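Local coordinates for protein endoglucanase (Cryptopygus antarcticus, PDB 5H4U) that hydrolyses internal beta-1,4-glucosidic linkages of carboxymethylcellulose, lichenan and barley beta-glucan, yielding mainly cellobiose, cellotriose and cellotetraose from carboxymethylcellulose, at residues C35-A41 and E99-C104; R48-G54 and S71-Q77; D76-F80 and L139-G143; G86-A90 and I212-S217; C103-Y107 and C209-L213. All coordinates share one frame; numbering follows the deposited sequence.

All five contacts lie in one glycosyl hydrolase family 45 domain, a double-psi beta-barrel. Along the chain interaction 2 is nested in the loop that interaction 1 closes, and shares Asp76 and Gln77 with interaction 3. Interactions 3 and 4, centres about 9 Å apart, reach neighbouring strands, 135-140 and 85-94. Helix 211-217 serves interactions 4 and 5, centres about 6 Å apart. Interactions 1 and 5 share Cys103 and Cys104. The disulfide of interaction 2 closes the long loop on itself, that of interaction 1 ties this loop to the end of helix 99-102, and that of interaction 5 joins strand 106-111 to residues leading into helix 211-217. Interactions 2 and 3 come nearest the inferred catalytic aspartates.

Interaction 1 of 5, residues C35-A41 and E99-C104; sequences CSWGGKA and ESQTCC
Cys35 and Cys103 are joined by a disulfide whose two SG atoms lie 2.0 Å apart, and this is the dense end of the contact. Both cysteines are buried, and the bond twists in the left-handed sense (chi3 -83°). Beside it, Cys35 CB approaches Cys104 SG at 4.3 Å; that sulfur is itself bonded to Cys219, so two disulfides lie side by side. The methyl group of Ala41, small enough to sit close to the end of the helix, rests 3.9 Å from Cys103 CB and near the carbonyl oxygens of Glu99 and Ser100. Residues 35-41 belong to a long irregular excursion between strands 19-27 and 80-82 of the double-psi barrel, and the disulfide ties it to the residue just after the short helix 99-102. Toward solvent the packing thins out. Here Lys40, bent at chi2 (-97°), passes obliquely over Glu99 and brings NZ 2.9 Å from Glu99 OE1 in a salt bridge, although the position of that oxygen is uncertain. The other carboxylate oxygen, OE2, turns to the hydroxyls of Thr128 and Ser34. Farther out, Ser100 CA lies 3.4 Å from Lys40 O as a CA-H...O contact.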
# COMPACT_ATOMS: atom_id res chain seq x y z
N CYS A 35 -4.62 8.40 -4.63
CA CYS A 35 -3.92 9.63 -4.32
C CYS A 35 -2.88 9.99 -5.38
O CYS A 35 -2.13 10.96 -5.21
CB CYS A 35 -3.23 9.54 -2.96
SG CYS A 35 -4.33 9.16 -1.58
N SER A 36 -2.80 9.20 -6.46
CA SER A 36 -1.92 9.50 -7.57
C SER A 36 -2.55 10.46 -8.58
O SER A 36 -1.89 10.82 -9.55
CB SER A 36 -1.51 8.21 -8.27
N TRP A 37 -3.79 10.91 -8.38
CA TRP A 37 -4.32 11.97 -9.22
C TRP A 37 -4.05 13.33 -8.59
O TRP A 37 -3.86 13.46 -7.37
CB TRP A 37 -5.82 11.82 -9.46
CG TRP A 37 -6.22 10.50 -9.98
CD1 TRP A 37 -6.58 9.44 -9.26
CD2 TRP A 37 -6.30 10.10 -11.36
NE1 TRP A 37 -6.88 8.38 -10.07
CE2 TRP A 37 -6.72 8.76 -11.38
CE3 TRP A 37 -6.06 10.74 -12.59
CZ2 TRP A 37 -6.91 8.04 -12.56
CZ3 TRP A 37 -6.25 10.02 -13.76
CH2 TRP A 37 -6.67 8.69 -13.73
N GLY A 38 -4.00 14.35 -9.44
CA GLY A 38 -3.91 15.71 -8.96
C GLY A 38 -5.23 16.18 -8.39
O GLY A 38 -6.30 15.68 -8.72
N GLY A 39 -5.15 17.14 -7.47
CA GLY A 39 -6.35 17.72 -6.93
C GLY A 39 -7.04 16.94 -5.84
O GLY A 39 -8.17 17.30 -5.48
N LYS A 40 -6.42 15.89 -5.30
CA LYS A 40 -7.06 15.14 -4.23
C LYS A 40 -6.66 15.63 -2.84
O LYS A 40 -7.39 15.39 -1.88
CB LYS A 40 -6.72 13.65 -4.34
CG LYS A 40 -7.26 13.03 -5.60
CD LYS A 40 -8.56 12.33 -5.39
CE LYS A 40 -8.83 11.44 -6.60
NZ LYS A 40 -9.24 10.05 -6.23
N ALA A 41 -5.52 16.28 -2.72
CA ALA A 41 -5.17 16.92 -1.48
C ALA A 41 -4.12 17.97 -1.79
O ALA A 41 -3.49 17.95 -2.84
CB ALA A 41 -4.64 15.92 -0.45
N GLU A 99 -10.51 12.41 1.35
CA GLU A 99 -9.16 12.23 0.81
C GLU A 99 -8.30 13.47 1.03
O GLU A 99 -7.07 13.36 1.14
CB GLU A 99 -9.20 11.85 -0.68
CG GLU A 99 -9.74 10.44 -0.95
CD GLU A 99 -9.40 9.87 -2.36
OE1 GLU A 99 -9.52 10.58 -3.37
OE2 GLU A 99 -9.00 8.69 -2.43
N SER A 100 -8.91 14.65 1.11
CA SER A 100 -8.10 15.81 1.41
C SER A 100 -7.39 15.68 2.75
O SER A 100 -6.33 16.28 2.95
CB SER A 100 -8.97 17.06 1.37
OG SER A 100 -10.09 16.91 2.22
N GLN A 101 -7.92 14.86 3.65
CA GLN A 101 -7.28 14.67 4.94
C GLN A 101 -6.41 13.44 5.03
O GLN A 101 -5.55 13.38 5.92
CB GLN A 101 -8.36 14.58 6.03
CG GLN A 101 -8.62 15.84 6.82
CD GLN A 101 -9.20 15.49 8.16
OE1 GLN A 101 -8.46 15.08 9.08
NE2 GLN A 101 -10.54 15.59 8.27
N THR A 102 -6.55 12.47 4.14
CA THR A 102 -5.81 11.21 4.25
C THR A 102 -4.76 11.03 3.17
O THR A 102 -3.76 10.36 3.43
CB THR A 102 -6.76 10.01 4.22
OG1 THR A 102 -7.51 10.00 3.00
CG2 THR A 102 -7.73 10.08 5.37
N CYS A 103 -4.95 11.60 1.99
CA CYS A 103 -4.03 11.35 0.89
C CYS A 103 -2.63 11.84 1.21
O CYS A 103 -2.41 13.02 1.52
CB CYS A 103 -4.55 11.98 -0.40
SG CYS A 103 -5.55 10.79 -1.40
N CYS A 104 -1.68 10.90 1.18
CA CYS A 104 -0.27 11.11 1.48
C CYS A 104 -0.01 11.47 2.93
O CYS A 104 1.07 11.97 3.26
CB CYS A 104 0.34 12.16 0.54
SG CYS A 104 -0.01 11.72 -1.15

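Interaction 2 of 5, residues R48-G54 and S71-Q77; sequences RTCKANG and SYVCNDQ
The guanidinium of Arg48 carries the disulfide Cys50-Cys74 over one face, both sulfurs about 3.2 Å above its plane and displaced toward the rim, while a water and Asp76 CB lie at its edge. The carboxylate of Asp76 stands almost perpendicular to it, the planes 88° apart, and the ion pair is long, with Arg48 NH1 3.3 Å from Asp76 OD2. Arginine suits this place: its extended chain, CG opposite the backbone N (chi1 -177°), keeps CG, CD and NE alongside Cys74 SG and carries the flat cation over the disulfide to Asp76. The Tyr72 ring has Cys50 O at its edge and Ala52 CA at an oblique position, while its hydroxyl bonds to Ser154.

The segments form an isolated antiparallel bridge, the hydrogen-bonded pair Cys50 and Tyr72, with Cys50 N 2.9 Å from Tyr72 O and Tyr72 N 2.8 Å from Cys50 O. The side chain of Val73 lies about 6 Å from that of Asp29, the inferred nucleophile. Lys51 to Gly54 make a type I turn, which Asn75 grips twice: its N donates to Gly54 O (2.8 Å), and its ND2 to Asn53 O (3.1 Å), each on a lone pair. ND2 also donates to Asn55 OD1. With an alanine here, Asn53 O and Asn55 OD1 would probably lose their shared amide donor, and the turn would be held less firmly. Gln77 NE2 donates to Arg48 O.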
# COMPACT_ATOMS: atom_id res chain seq x y z
N ARG A 48 3.55 9.24 -7.02
CA ARG A 48 4.17 8.82 -8.27
C ARG A 48 3.57 7.51 -8.79
O ARG A 48 3.39 6.55 -8.04
CB ARG A 48 5.67 8.66 -8.03
CG ARG A 48 6.51 8.30 -9.21
CD ARG A 48 7.85 7.85 -8.71
NE ARG A 48 8.61 7.25 -9.81
CZ ARG A 48 9.11 6.02 -9.83
NH1 ARG A 48 8.96 5.19 -8.80
NH2 ARG A 48 9.76 5.62 -10.91
N THR A 49 3.22 7.48 -10.07
CA THR A 49 2.86 6.22 -10.70
C THR A 49 3.83 5.89 -11.83
O THR A 49 4.63 6.71 -12.26
CB THR A 49 1.39 6.20 -11.20
OG1 THR A 49 1.02 7.48 -11.71
CG2 THR A 49 0.47 5.82 -10.06
N CYS A 50 3.78 4.65 -12.26
CA CYS A 50 4.81 4.16 -13.15
C CYS A 50 4.18 3.50 -14.37
O CYS A 50 2.98 3.21 -14.43
CB CYS A 50 5.74 3.17 -12.43
SG CYS A 50 6.88 3.96 -11.27
N LYS A 51 5.05 3.23 -15.32
CA LYS A 51 4.69 2.45 -16.48
C LYS A 51 4.60 0.99 -16.06
O LYS A 51 4.89 0.62 -14.92
CB LYS A 51 5.73 2.64 -17.57
CG LYS A 51 5.69 3.99 -18.22
CD LYS A 51 5.59 3.82 -19.73
CE LYS A 51 6.56 2.73 -20.24
NZ LYS A 51 6.51 2.59 -21.74
N ALA A 52 4.22 0.14 -17.00
CA ALA A 52 4.05 -1.28 -16.70
C ALA A 52 5.26 -1.89 -16.03
O ALA A 52 5.12 -2.78 -15.20
CB ALA A 52 3.75 -2.04 -17.99
N ASN A 53 6.46 -1.40 -16.34
CA ASN A 53 7.63 -2.08 -15.82
C ASN A 53 7.80 -1.89 -14.32
O ASN A 53 8.60 -2.59 -13.71
CB ASN A 53 8.87 -1.65 -16.59
CG ASN A 53 9.18 -0.18 -16.44
OD1 ASN A 53 8.79 0.46 -15.44
ND2 ASN A 53 9.86 0.39 -17.43
N GLY A 54 7.09 -0.93 -13.73
CA GLY A 54 7.21 -0.67 -12.32
C GLY A 54 8.32 0.28 -11.93
O GLY A 54 8.50 0.51 -10.73
N SER A 71 -1.05 3.05 -16.57
CA SER A 71 -0.33 3.49 -15.38
C SER A 71 -0.51 2.51 -14.22
O SER A 71 -1.63 2.07 -13.94
CB SER A 71 -0.82 4.87 -14.97
OG SER A 71 -0.40 5.19 -13.67
N TYR A 72 0.58 2.19 -13.52
CA TYR A 72 0.56 1.19 -12.45
C TYR A 72 1.23 1.71 -11.19
O TYR A 72 1.83 2.79 -11.19
CB TYR A 72 1.23 -0.12 -12.91
CG TYR A 72 0.51 -0.74 -14.07
CD1 TYR A 72 -0.51 -1.66 -13.86
CD2 TYR A 72 0.80 -0.39 -15.37
CE1 TYR A 72 -1.19 -2.22 -14.90
CE2 TYR A 72 0.12 -0.93 -16.41
CZ TYR A 72 -0.87 -1.86 -16.18
OH TYR A 72 -1.56 -2.41 -17.23
N VAL A 73 1.11 0.94 -10.10
CA VAL A 73 1.86 1.26 -8.89
C VAL A 73 3.34 0.93 -9.10
O VAL A 73 3.69 -0.03 -9.79
CB VAL A 73 1.28 0.52 -7.66
CG1 VAL A 73 1.29 -0.96 -7.88
CG2 VAL A 73 2.08 0.88 -6.39
N CYS A 74 4.21 1.72 -8.47
CA CYS A 74 5.64 1.60 -8.69
C CYS A 74 6.25 0.50 -7.82
O CYS A 74 5.85 0.30 -6.67
CB CYS A 74 6.32 2.94 -8.42
SG CYS A 74 5.86 4.34 -9.54
N ASN A 75 7.26 -0.20 -8.38
CA ASN A 75 7.97 -1.24 -7.63
C ASN A 75 8.49 -0.64 -6.33
O ASN A 75 8.58 -1.33 -5.31
CB ASN A 75 9.13 -1.78 -8.46
CG ASN A 75 8.67 -2.58 -9.67
OD1 ASN A 75 7.67 -3.27 -9.62
ND2 ASN A 75 9.42 -2.50 -10.77
N ASP A 76 8.71 0.66 -6.37
CA ASP A 76 9.22 1.48 -5.29
C ASP A 76 8.29 1.53 -4.09
O ASP A 76 8.71 1.88 -2.98
CB ASP A 76 9.27 2.90 -5.86
CG ASP A 76 10.49 3.62 -5.52
OD1 ASP A 76 11.23 3.08 -4.69
OD2 ASP A 76 10.71 4.72 -6.09
N GLN A 77 7.03 1.17 -4.29
CA GLN A 77 6.04 1.32 -3.24
C GLN A 77 5.72 0.01 -2.53
O GLN A 77 4.60 -0.19 -2.06
CB GLN A 77 4.82 2.03 -3.83
CG GLN A 77 5.09 3.55 -3.82
CD GLN A 77 4.18 4.36 -4.72
OE1 GLN A 77 3.02 4.03 -4.92
NE2 GLN A 77 4.72 5.45 -5.27
O HOH W 1 2.17 4.43 -7.24
O HOH W 2 7.53 5.51 -6.43
O HOH W 3 -0.92 7.90 -13.80

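Interaction 3 of 5, residues D76-F80 and L139-G143; sequences DQQPF and LMIPG
Pro79 and Pro142 meet through their CD corners, 3.7 Å apart, and this meeting of two compact rings is the heart of the apolar packing. Pro79 CG also approaches the branch methyl Ile141 CG2, at 4.2 Å. Gln78 adds the aliphatic part of its chain, which crosses the Pro142 ring at about a right angle with Gln78 CG 3.7 Å from Pro142 CG. An alanine in its place would lack that CG, and Pro142 CG would probably lose its neighbour, opening a gap beside the ring.

Polar contact is carried by water. No direct hydrogen bond crosses, since proline has no N-H to offer. One water sits 3.0 Å from Gln77 O and 2.8 Å from Met140 O, placed to link the two carbonyls, although other acceptors compete for its protons.

Met140 follows the inferred proton donor Asp138 on strand 135-140, and its side chain is about 6 Å from that of Asp29, which sets the join close to the probable catalytic centre of the double-psi barrel. Around it, Trp189 of helix 184-191 packs on Pro79 and Ile141, Met140 pairs through its backbone with Phe89 of strand 85-94, and Ile141 leans on Arg26 of strand 19-27.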
# COMPACT_ATOMS: atom_id res chain seq x y z
N ASP A 76 8.71 0.66 -6.37
CA ASP A 76 9.22 1.48 -5.29
C ASP A 76 8.29 1.53 -4.09
O ASP A 76 8.71 1.88 -2.98
CB ASP A 76 9.27 2.90 -5.86
CG ASP A 76 10.49 3.62 -5.52
OD1 ASP A 76 11.23 3.08 -4.69
OD2 ASP A 76 10.71 4.72 -6.09
N GLN A 77 7.03 1.17 -4.29
CA GLN A 77 6.04 1.32 -3.24
C GLN A 77 5.72 0.01 -2.53
O GLN A 77 4.60 -0.19 -2.06
CB GLN A 77 4.82 2.03 -3.83
CG GLN A 77 5.09 3.55 -3.82
CD GLN A 77 4.18 4.36 -4.72
OE1 GLN A 77 3.02 4.03 -4.92
NE2 GLN A 77 4.72 5.45 -5.27
N GLN A 78 6.70 -0.86 -2.42
CA GLN A 78 6.68 -2.10 -1.67
C GLN A 78 7.05 -1.87 -0.21
O GLN A 78 7.78 -0.92 0.11
CB GLN A 78 7.66 -3.09 -2.25
CG GLN A 78 7.23 -3.76 -3.48
CD GLN A 78 8.27 -4.75 -3.88
OE1 GLN A 78 9.35 -4.40 -4.31
NE2 GLN A 78 7.97 -6.00 -3.66
N PRO A 79 6.60 -2.76 0.67
CA PRO A 79 6.96 -2.64 2.08
C PRO A 79 8.41 -3.01 2.31
O PRO A 79 8.99 -3.83 1.59
CB PRO A 79 6.02 -3.64 2.77
CG PRO A 79 5.69 -4.65 1.73
CD PRO A 79 5.71 -3.90 0.41
N PHE A 80 8.99 -2.39 3.33
CA PHE A 80 10.38 -2.62 3.66
C PHE A 80 10.58 -2.36 5.14
O PHE A 80 9.62 -2.19 5.90
CB PHE A 80 11.28 -1.75 2.79
CG PHE A 80 11.05 -0.28 2.93
CD1 PHE A 80 10.04 0.34 2.21
CD2 PHE A 80 11.88 0.49 3.72
CE1 PHE A 80 9.83 1.70 2.31
CE2 PHE A 80 11.68 1.86 3.81
CZ PHE A 80 10.66 2.46 3.11
N LEU A 139 -2.74 -2.76 3.93
CA LEU A 139 -1.31 -2.67 3.65
C LEU A 139 -1.00 -3.18 2.26
O LEU A 139 -1.46 -4.25 1.85
CB LEU A 139 -0.50 -3.44 4.71
CG LEU A 139 -0.43 -2.96 6.17
CD1 LEU A 139 -1.78 -2.61 6.75
CD2 LEU A 139 0.23 -3.99 7.06
N MET A 140 -0.16 -2.45 1.54
CA MET A 140 0.19 -2.82 0.18
C MET A 140 1.35 -3.82 0.23
O MET A 140 2.50 -3.46 0.47
CB MET A 140 0.53 -1.57 -0.62
CG MET A 140 -0.71 -0.91 -1.18
SD MET A 140 -0.49 0.72 -1.95
CE MET A 140 -0.06 0.22 -3.61
N ILE A 141 1.04 -5.10 0.01
CA ILE A 141 2.03 -6.17 0.08
C ILE A 141 1.94 -7.04 -1.17
O ILE A 141 0.91 -7.67 -1.41
CB ILE A 141 1.83 -7.02 1.34
CG1 ILE A 141 1.70 -6.09 2.55
CG2 ILE A 141 3.01 -7.93 1.53
CD1 ILE A 141 1.15 -6.73 3.78
N PRO A 142 2.99 -7.12 -1.99
CA PRO A 142 2.94 -7.96 -3.18
C PRO A 142 2.68 -9.41 -2.82
O PRO A 142 3.38 -10.01 -2.00
CB PRO A 142 4.33 -7.78 -3.80
CG PRO A 142 4.81 -6.51 -3.26
CD PRO A 142 4.26 -6.39 -1.89
N GLY A 143 1.62 -9.97 -3.40
CA GLY A 143 1.26 -11.33 -3.12
C GLY A 143 0.19 -11.49 -2.08
O GLY A 143 -0.22 -12.63 -1.83
O HOH W 4 3.81 -1.00 0.70

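Interaction 4 of 5, residues G86-A90 and I212-S217; sequences GYGFA and ILTQKS
Leu213 is the main bump of the helix: it pushes into the hollow that Tyr87, Gly88 and Phe89 make on the strand. Its two methyls part company there. CD2 lies 3.4 Å from Gly88 O and sits over the face of Phe89, 4.0 Å from the ring centroid and 28° off the normal, a CH-pi contact. CD1 instead meets the Tyr87 ring at its edge, 4.0 Å from Tyr87 CD1. Leucine is apt because a forked tip can serve two aromatic walls at once. A second bump, the branch methyl Ile212 CG2, stands over the face of Tyr87, 4.1 Å from its centroid; with CG1 opposite the backbone N (chi1 -161°), the methyl is the branch left to meet the ring.

Helix 211-217 here packs on the sheet of the double-psi barrel; the axis of residues 212-217 passes 9.3 Å from that of residues 86-90, at 39°. Tyr87 and Phe89, two residues apart on the strand, both approach the helix, and Phe89 reaches farther along it, into the shallow dip beside the next turn. There Phe89 CE1 touches Ser217 CB at 3.7 Å, and Phe89 CZ touches Lys216 CB at 3.9 Å. Lys216 offers only the foot of its chain, since its amine turns back along the helix to Ile212 O, 2.8 Å from NZ. The small Ser217 suits the close approach, with its hydroxyl directed to Gln124 of strand 120-128.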
# COMPACT_ATOMS: atom_id res chain seq x y z
N GLY A 86 9.00 -1.26 10.48
CA GLY A 86 8.42 -1.46 9.18
C GLY A 86 8.05 -0.15 8.51
O GLY A 86 7.80 0.87 9.16
N TYR A 87 8.05 -0.18 7.18
CA TYR A 87 7.71 0.97 6.36
C TYR A 87 6.93 0.50 5.15
O TYR A 87 7.17 -0.60 4.64
CB TYR A 87 8.95 1.76 5.92
CG TYR A 87 9.51 2.56 7.06
CD1 TYR A 87 9.06 3.83 7.32
CD2 TYR A 87 10.49 2.02 7.89
CE1 TYR A 87 9.56 4.55 8.37
CE2 TYR A 87 11.01 2.74 8.95
CZ TYR A 87 10.54 4.01 9.19
OH TYR A 87 11.03 4.73 10.24
N GLY A 88 5.96 1.29 4.72
CA GLY A 88 5.24 0.89 3.54
C GLY A 88 4.19 1.90 3.15
O GLY A 88 4.17 3.04 3.62
N PHE A 89 3.33 1.46 2.25
CA PHE A 89 2.25 2.26 1.74
C PHE A 89 0.94 1.50 1.96
O PHE A 89 0.93 0.28 2.12
CB PHE A 89 2.53 2.61 0.28
CG PHE A 89 3.86 3.30 0.09
CD1 PHE A 89 3.95 4.69 0.11
CD2 PHE A 89 5.03 2.57 -0.02
CE1 PHE A 89 5.17 5.32 -0.02
CE2 PHE A 89 6.26 3.20 -0.14
CZ PHE A 89 6.33 4.57 -0.14
N ALA A 90 -0.15 2.24 2.04
CA ALA A 90 -1.41 1.61 2.40
C ALA A 90 -2.59 2.38 1.82
O ALA A 90 -2.50 3.56 1.49
CB ALA A 90 -1.56 1.50 3.91
N ILE A 212 12.09 8.78 4.23
CA ILE A 212 12.35 7.49 3.62
C ILE A 212 11.12 6.96 2.89
O ILE A 212 11.25 6.10 2.01
CB ILE A 212 12.92 6.47 4.63
CG1 ILE A 212 13.59 5.34 3.84
CG2 ILE A 212 11.89 6.01 5.65
CD1 ILE A 212 14.38 4.39 4.63
N LEU A 213 9.93 7.46 3.22
CA LEU A 213 8.73 7.15 2.45
C LEU A 213 8.49 8.20 1.35
O LEU A 213 8.29 7.86 0.18
CB LEU A 213 7.52 7.06 3.40
CG LEU A 213 7.41 5.78 4.23
CD1 LEU A 213 6.31 5.87 5.28
CD2 LEU A 213 7.20 4.55 3.33
N THR A 214 8.53 9.49 1.71
CA THR A 214 8.19 10.54 0.75
C THR A 214 9.22 10.69 -0.36
O THR A 214 8.90 11.23 -1.42
CB THR A 214 8.02 11.89 1.43
OG1 THR A 214 9.30 12.42 1.80
CG2 THR A 214 7.18 11.76 2.66
N GLN A 215 10.45 10.24 -0.15
CA GLN A 215 11.39 10.25 -1.27
C GLN A 215 11.04 9.17 -2.28
O GLN A 215 11.44 9.28 -3.45
CB GLN A 215 12.82 10.13 -0.73
CG GLN A 215 13.84 9.47 -1.62
CD GLN A 215 14.33 8.15 -1.02
OE1 GLN A 215 14.83 8.13 0.12
NE2 GLN A 215 14.18 7.04 -1.77
N LYS A 216 10.28 8.16 -1.87
CA LYS A 216 9.77 7.16 -2.80
C LYS A 216 8.49 7.62 -3.47
O LYS A 216 8.38 7.58 -4.71
CB LYS A 216 9.54 5.85 -2.05
CG LYS A 216 10.78 5.03 -1.83
CD LYS A 216 10.63 4.11 -0.65
CE LYS A 216 11.95 3.49 -0.33
NZ LYS A 216 12.82 4.50 0.33
N SER A 217 7.51 8.09 -2.69
CA SER A 217 6.20 8.39 -3.25
C SER A 217 6.16 9.73 -3.97
O SER A 217 5.39 9.90 -4.92
CB SER A 217 5.14 8.40 -2.15
OG SER A 217 5.33 9.52 -1.30

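Interaction 5 of 5, residues C103-Y107 and C209-L213; sequences CCACY and CPTIL
Cys106 and Cys209 form the disulfide that makes up nearly all of this contact, and it is easiest to follow from Cys106 outward. Cys106 CB, directed across at the other segment, lies 3.7 Å from Cys209 CA, so the backbones come close at this one point. The first torsion, -71°, puts SG beside the backbone N and opposite the carbonyl carbon, which aims it at its partner. Cys106 SG is then bonded to Cys209 SG at 2.0 Å, with a right-handed twist of 101° about the bond. The same sulfur has two apolar neighbours: the ring carbon Pro210 CD at 3.9 Å, and the methyl Leu213 CD1 at 4.2 Å. On the far side of the bond, Cys209 SG comes next to the backbone carbonyl of Cys104.

Each residue type fits its place. Pro210 is at the N-cap position of helix 211-217, where a proline's lack of an N-H costs no helical hydrogen bond, and its carbonyl accepts from Leu213 N at 3.1 Å to start the first turn. Cys106 opens strand 106-111 and is paired through its backbone with Val207, at the end of strand 201-207.

No hydrogen bond crosses between the segments; the join rests on one covalent bond, with apolar neighbours on Cys106 SG and a backbone carbonyl beside Cys209 SG. It fixes the approach to the C-terminal helix to the start of strand 106-111 by a link that depends on oxidising conditions, as befits a secreted enzyme.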
# COMPACT_ATOMS: atom_id res chain seq x y z
N CYS A 103 -4.95 11.60 1.99
CA CYS A 103 -4.03 11.35 0.89
C CYS A 103 -2.63 11.84 1.21
O CYS A 103 -2.41 13.02 1.52
CB CYS A 103 -4.55 11.98 -0.40
SG CYS A 103 -5.55 10.79 -1.40
N CYS A 104 -1.68 10.90 1.18
CA CYS A 104 -0.27 11.11 1.48
C CYS A 104 -0.01 11.47 2.93
O CYS A 104 1.07 11.97 3.26
CB CYS A 104 0.34 12.16 0.54
SG CYS A 104 -0.01 11.72 -1.15
N ALA A 105 -0.97 11.22 3.81
CA ALA A 105 -0.70 11.33 5.22
C ALA A 105 -0.01 10.05 5.69
O ALA A 105 -0.22 8.97 5.14
CB ALA A 105 -1.99 11.55 6.01
N CYS A 106 0.84 10.20 6.69
CA CYS A 106 1.53 9.06 7.27
C CYS A 106 1.00 8.74 8.66
O CYS A 106 0.67 9.62 9.45
CB CYS A 106 3.03 9.27 7.36
SG CYS A 106 3.76 9.22 5.75
N TYR A 107 0.97 7.45 8.94
CA TYR A 107 0.53 6.97 10.23
C TYR A 107 1.57 5.97 10.69
O TYR A 107 2.10 5.21 9.88
CB TYR A 107 -0.88 6.37 10.11
CG TYR A 107 -1.89 7.36 9.52
CD1 TYR A 107 -1.94 7.59 8.16
CD2 TYR A 107 -2.76 8.07 10.34
CE1 TYR A 107 -2.81 8.49 7.63
CE2 TYR A 107 -3.65 8.97 9.81
CZ TYR A 107 -3.67 9.17 8.46
OH TYR A 107 -4.57 10.06 7.89
N CYS A 209 5.29 12.79 7.60
CA CYS A 209 5.78 11.70 6.77
C CYS A 209 7.31 11.69 6.74
O CYS A 209 7.93 12.71 6.44
CB CYS A 209 5.21 11.83 5.36
SG CYS A 209 3.52 11.11 5.10
N PRO A 210 7.95 10.56 7.04
CA PRO A 210 9.41 10.52 6.97
C PRO A 210 9.89 10.58 5.52
O PRO A 210 9.19 10.17 4.60
CB PRO A 210 9.76 9.17 7.60
CG PRO A 210 8.53 8.32 7.35
CD PRO A 210 7.35 9.25 7.35
N THR A 211 11.10 11.11 5.34
CA THR A 211 11.66 11.19 3.99
C THR A 211 11.94 9.82 3.41
O THR A 211 12.04 9.70 2.19
CB THR A 211 12.96 11.99 3.95
OG1 THR A 211 13.95 11.32 4.75
CG2 THR A 211 12.75 13.40 4.46
N ILE A 212 12.09 8.78 4.23
CA ILE A 212 12.35 7.49 3.62
C ILE A 212 11.12 6.96 2.89
O ILE A 212 11.25 6.10 2.01
CB ILE A 212 12.92 6.47 4.63
CG1 ILE A 212 13.59 5.34 3.84
CG2 ILE A 212 11.89 6.01 5.65
CD1 ILE A 212 14.38 4.39 4.63
N LEU A 213 9.93 7.46 3.22
CA LEU A 213 8.73 7.15 2.45
C LEU A 213 8.49 8.20 1.35
O LEU A 213 8.29 7.86 0.18
CB LEU A 213 7.52 7.06 3.40
CG LEU A 213 7.41 5.78 4.23
CD1 LEU A 213 6.31 5.87 5.28
CD2 LEU A 213 7.20 4.55 3.33